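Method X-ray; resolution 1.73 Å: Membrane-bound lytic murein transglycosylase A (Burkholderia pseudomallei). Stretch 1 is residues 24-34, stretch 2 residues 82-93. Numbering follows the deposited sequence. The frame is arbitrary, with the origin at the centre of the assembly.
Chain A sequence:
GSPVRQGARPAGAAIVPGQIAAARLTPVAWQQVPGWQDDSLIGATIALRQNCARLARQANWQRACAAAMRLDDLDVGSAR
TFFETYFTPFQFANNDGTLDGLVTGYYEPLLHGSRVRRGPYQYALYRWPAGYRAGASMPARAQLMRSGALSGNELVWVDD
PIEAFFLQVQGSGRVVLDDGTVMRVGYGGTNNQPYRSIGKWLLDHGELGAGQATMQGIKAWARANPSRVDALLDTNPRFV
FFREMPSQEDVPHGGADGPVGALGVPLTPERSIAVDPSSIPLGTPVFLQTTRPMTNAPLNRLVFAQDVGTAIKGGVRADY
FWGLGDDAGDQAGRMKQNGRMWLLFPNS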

# COMPACT_ATOMS: atom_id res chain seq x y z
N ARG A 24 0.75 11.16 -26.11
CA ARG A 24 1.06 10.69 -24.75
C ARG A 24 0.45 11.61 -23.66
O ARG A 24 -0.13 11.12 -22.66
N LEU A 25 0.59 12.92 -23.83
CA LEU A 25 0.03 13.93 -22.93
C LEU A 25 -0.79 14.95 -23.71
O LEU A 25 -0.26 15.62 -24.59
N THR A 26 -2.04 15.12 -23.31
CA THR A 26 -2.95 16.05 -24.00
C THR A 26 -3.50 17.02 -22.96
O THR A 26 -4.29 16.60 -22.08
N PRO A 27 -3.17 18.31 -23.02
CA PRO A 27 -3.78 19.26 -22.07
C PRO A 27 -5.29 19.36 -22.25
O PRO A 27 -5.81 19.39 -23.37
N VAL A 28 -6.00 19.42 -21.13
CA VAL A 28 -7.45 19.57 -21.15
C VAL A 28 -7.85 20.61 -20.11
O VAL A 28 -7.06 21.03 -19.28
N ALA A 29 -9.11 21.10 -20.21
CA ALA A 29 -9.57 22.00 -19.17
C ALA A 29 -9.96 21.19 -17.93
O ALA A 29 -10.28 20.01 -18.02
N TRP A 30 -9.95 21.85 -16.77
CA TRP A 30 -10.42 21.13 -15.59
C TRP A 30 -11.86 20.63 -15.77
O TRP A 30 -12.22 19.59 -15.26
N GLN A 31 -12.68 21.35 -16.54
CA GLN A 31 -14.04 20.92 -16.81
C GLN A 31 -14.08 19.62 -17.63
O GLN A 31 -15.14 18.98 -17.71
N GLN A 32 -12.96 19.21 -18.25
CA GLN A 32 -12.90 17.95 -18.97
C GLN A 32 -12.33 16.81 -18.14
O GLN A 32 -12.30 15.67 -18.65
N VAL A 33 -11.99 17.05 -16.87
CA VAL A 33 -11.59 15.89 -16.04
C VAL A 33 -12.84 15.30 -15.40
O VAL A 33 -13.42 15.89 -14.47
N PRO A 34 -13.31 14.15 -15.88
CA PRO A 34 -14.52 13.56 -15.34
C PRO A 34 -14.13 12.94 -14.02
O PRO A 34 -13.14 12.18 -13.90
N PHE A 82 -6.98 26.31 -5.67
CA PHE A 82 -5.54 26.26 -5.84
C PHE A 82 -5.16 25.33 -6.98
O PHE A 82 -4.29 25.65 -7.78
N PHE A 83 -5.65 24.08 -6.96
CA PHE A 83 -5.20 23.14 -7.99
C PHE A 83 -5.62 23.64 -9.39
O PHE A 83 -4.86 23.53 -10.36
N GLU A 84 -6.81 24.25 -9.48
CA GLU A 84 -7.34 24.71 -10.77
C GLU A 84 -6.55 25.90 -11.28
O GLU A 84 -6.40 26.08 -12.49
N THR A 85 -5.97 26.68 -10.36
CA THR A 85 -5.25 27.91 -10.65
C THR A 85 -3.77 27.67 -10.94
O THR A 85 -3.20 28.34 -11.81
N TYR A 86 -3.12 26.74 -10.22
CA TYR A 86 -1.68 26.59 -10.33
C TYR A 86 -1.25 25.45 -11.24
O TYR A 86 -0.05 25.37 -11.55
N PHE A 87 -2.19 24.59 -11.69
CA PHE A 87 -1.80 23.42 -12.46
C PHE A 87 -2.70 23.27 -13.65
O PHE A 87 -3.86 23.70 -13.63
N THR A 88 -2.16 22.66 -14.69
CA THR A 88 -2.94 22.21 -15.83
C THR A 88 -3.00 20.69 -15.86
O THR A 88 -1.94 20.04 -15.76
N PRO A 89 -4.16 20.09 -16.07
CA PRO A 89 -4.21 18.63 -16.22
C PRO A 89 -3.99 18.16 -17.65
O PRO A 89 -4.47 18.75 -18.61
N PHE A 90 -3.26 17.04 -17.80
CA PHE A 90 -2.96 16.46 -19.11
C PHE A 90 -3.47 15.04 -19.14
O PHE A 90 -2.97 14.19 -18.39
N GLN A 91 -4.42 14.76 -20.01
CA GLN A 91 -4.85 13.36 -20.19
C GLN A 91 -3.66 12.49 -20.60
O GLN A 91 -2.89 12.86 -21.49
N PHE A 92 -3.44 11.35 -19.90
CA PHE A 92 -2.22 10.55 -20.03
C PHE A 92 -2.54 9.23 -20.71
O PHE A 92 -3.42 8.48 -20.25
N ALA A 93 -1.85 8.95 -21.82
CA ALA A 93 -2.07 7.69 -22.51
C ALA A 93 -0.86 6.78 -22.48
O ALA A 93 0.30 7.22 -22.38

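The backbone fixes the frame: residues 25-27 pair antiparallel with the strand 87-92, so alternate side chains fall on two faces. Leu25, Pro27, Phe90 and Phe92 share one face; Thr26 and Gln91 share the other.

On the first face the rule is interlocking. Leu25, chi1 m and chi2 t, sends CD2 between two aromatics, 3.6 Å from CB of Phe90 and 3.7 Å from CD1 of Phe92. The two phenylalanines use different wells: Phe90 is m (chi1 -71°), which lays its ring beneath Pro27, whose CB sits over the ring face in a CH-pi contact, 3.6 Å from CE2 of Phe90. Phe92 is t, and its ring end comes nearer the first stretch, reaching both Leu25 and Arg24.

Arg24 shows how a side chain can start away and still close a contact. With chi1 t and chi2 p the chain bends back, its chi3 of 141° lying between wells, and NH1 of Arg24 donates to O of Ala93 at 2.9 Å. That hydrogen bond lies near the guanidinium plane, while CE1 of Phe92 covers one face of the group, 3.4 Å from NE of Arg24; NH2 is satisfied elsewhere in the structure.

The opposite face is polar and wet. Thr26 (m) and Gln91 (t, t, chi3 -86°) bring OG1 of Thr26 and NE2 of Gln91 to 3.8 Å, too far for a direct hydrogen bond, and one water closes the gap. It accepts from OG1 of Thr26 at 2.8 Å and from NE2 of Gln91 at 3.1 Å, and donates to O of Gln91 at 2.7 Å.

Beyond the paired strands, Trp30 takes over, with more of its area covered by the other stretch than any other residue here. Its CB points toward the second stretch, and chi1 m with chi2 102° slots the indole between CA of Glu84 and CD of Pro89, which make CH-pi contacts with opposite faces of the five-membered ring. In this pose the ring edge meets the backbone where the helix gives way to the strand: NE1 of Trp30 donates to O of Phe87 at 3.1 Å. The extended CB-CG-CD run of Glu84 (m, t) passes alongside, its CG 3.9 Å from CG of Trp30.

Pro89 is the hub. Besides the CD under the indole, CG of Pro89 lies 3.9 Å from both CG2 of Val28 (m) and CG2 of Val33 (t). O of Pro89 accepts from N of Val28 at 3.0 Å.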

# COMPACT_ATOMS: atom_id res chain seq x y z
CB ARG A 24 2.58 10.62 -24.61
CG ARG A 24 3.11 10.44 -23.19
CD ARG A 24 2.87 9.03 -22.74
NE ARG A 24 4.00 8.46 -21.95
CZ ARG A 24 4.06 7.20 -21.57
NH1 ARG A 24 3.04 6.36 -21.84
NH2 ARG A 24 5.14 6.75 -20.88
CB LEU A 25 1.14 14.67 -22.14
CG LEU A 25 1.79 13.81 -21.05
CD1 LEU A 25 3.20 14.38 -20.69
CD2 LEU A 25 0.88 13.69 -19.77
CB THR A 26 -4.12 15.32 -24.66
OG1 THR A 26 -3.64 14.27 -25.51
CG2 THR A 26 -4.93 16.36 -25.51
CB PRO A 27 -3.11 20.60 -22.42
CG PRO A 27 -2.79 20.45 -23.95
CD PRO A 27 -2.36 18.97 -24.09
CB VAL A 28 -8.18 18.24 -20.90
CG1 VAL A 28 -7.76 17.16 -21.90
CG2 VAL A 28 -7.85 17.75 -19.45
CB ALA A 29 -10.82 22.78 -19.65
CB TRP A 30 -10.28 22.02 -14.35
CG TRP A 30 -8.86 22.05 -13.85
CD1 TRP A 30 -7.93 23.02 -14.02
CD2 TRP A 30 -8.23 21.00 -13.12
NE1 TRP A 30 -6.74 22.64 -13.40
CE2 TRP A 30 -6.92 21.41 -12.84
CE3 TRP A 30 -8.67 19.77 -12.64
CZ2 TRP A 30 -6.00 20.60 -12.12
CZ3 TRP A 30 -7.75 18.96 -11.94
CH2 TRP A 30 -6.45 19.40 -11.68
CB GLN A 31 -14.76 22.07 -17.57
CG GLN A 31 -16.25 21.84 -17.95
CD GLN A 31 -16.46 21.10 -19.33
OE1 GLN A 31 -15.51 20.91 -20.11
NE2 GLN A 31 -17.72 20.70 -19.62
CB GLN A 32 -12.07 18.08 -20.24
CG GLN A 32 -12.77 19.05 -21.22
CD GLN A 32 -11.92 19.38 -22.33
OE1 GLN A 32 -11.02 20.21 -22.21
NE2 GLN A 32 -12.18 18.74 -23.49
CB VAL A 33 -10.54 16.33 -15.00
CG1 VAL A 33 -10.10 15.14 -14.03
CG2 VAL A 33 -9.35 16.96 -15.69
CB PRO A 34 -14.92 12.53 -16.39
CG PRO A 34 -13.63 12.15 -17.04
CD PRO A 34 -12.68 13.31 -16.91
CB PHE A 82 -4.89 25.81 -4.52
CG PHE A 82 -3.48 25.37 -4.66
CD1 PHE A 82 -2.49 26.30 -4.64
CD2 PHE A 82 -3.15 24.01 -4.76
CE1 PHE A 82 -1.15 25.98 -4.76
CE2 PHE A 82 -1.79 23.67 -4.89
CZ PHE A 82 -0.78 24.64 -4.87
CB PHE A 83 -5.76 21.74 -7.70
CG PHE A 83 -5.08 21.07 -6.57
CD1 PHE A 83 -3.75 20.69 -6.71
CD2 PHE A 83 -5.73 20.78 -5.38
CE1 PHE A 83 -3.06 20.01 -5.66
CE2 PHE A 83 -5.06 20.10 -4.34
CZ PHE A 83 -3.74 19.74 -4.49
CB GLU A 84 -8.83 25.05 -10.65
CG GLU A 84 -9.74 23.79 -10.48
CD GLU A 84 -11.17 24.16 -10.39
OE1 GLU A 84 -11.44 25.40 -10.51
OE2 GLU A 84 -12.03 23.31 -10.17
CB THR A 85 -5.38 28.88 -9.45
OG1 THR A 85 -6.74 29.27 -9.27
CG2 THR A 85 -4.51 30.13 -9.59
CB TYR A 86 -1.05 26.43 -8.94
CG TYR A 86 -0.97 27.76 -8.24
CD1 TYR A 86 -2.05 28.25 -7.49
CD2 TYR A 86 0.20 28.52 -8.30
CE1 TYR A 86 -1.96 29.53 -6.83
CE2 TYR A 86 0.28 29.76 -7.66
CZ TYR A 86 -0.81 30.24 -6.93
OH TYR A 86 -0.75 31.47 -6.28
CB PHE A 87 -1.91 22.08 -11.60
CG PHE A 87 -0.93 22.02 -10.47
CD1 PHE A 87 -1.23 22.62 -9.25
CD2 PHE A 87 0.27 21.36 -10.64
CE1 PHE A 87 -0.27 22.63 -8.18
CE2 PHE A 87 1.26 21.34 -9.61
CZ PHE A 87 0.95 21.98 -8.33
CB THR A 88 -2.30 22.74 -17.14
OG1 THR A 88 -2.38 24.18 -17.13
CG2 THR A 88 -3.11 22.27 -18.36
CB PRO A 89 -5.64 18.31 -15.73
CG PRO A 89 -6.49 19.55 -16.24
CD PRO A 89 -5.49 20.73 -16.23
CB PHE A 90 -1.47 16.43 -19.45
CG PHE A 90 -0.89 17.81 -19.74
CD1 PHE A 90 -0.73 18.70 -18.70
CD2 PHE A 90 -0.46 18.19 -21.04
CE1 PHE A 90 -0.21 19.98 -18.91
CE2 PHE A 90 0.11 19.47 -21.23
CZ PHE A 90 0.20 20.35 -20.17
CB GLN A 91 -5.99 13.34 -21.25
CG GLN A 91 -6.28 11.93 -21.79
CD GLN A 91 -7.06 12.01 -23.07
OE1 GLN A 91 -8.28 12.09 -23.04
NE2 GLN A 91 -6.36 11.99 -24.19
CB PHE A 92 -1.67 10.28 -18.64
CG PHE A 92 -0.34 9.57 -18.62
CD1 PHE A 92 0.70 10.00 -19.43
CD2 PHE A 92 -0.14 8.50 -17.76
CE1 PHE A 92 1.97 9.36 -19.37
CE2 PHE A 92 1.11 7.84 -17.73
CZ PHE A 92 2.16 8.27 -18.52
CB ALA A 93 -2.48 7.95 -23.97
O HOH W 1 -3.29 11.95 -24.04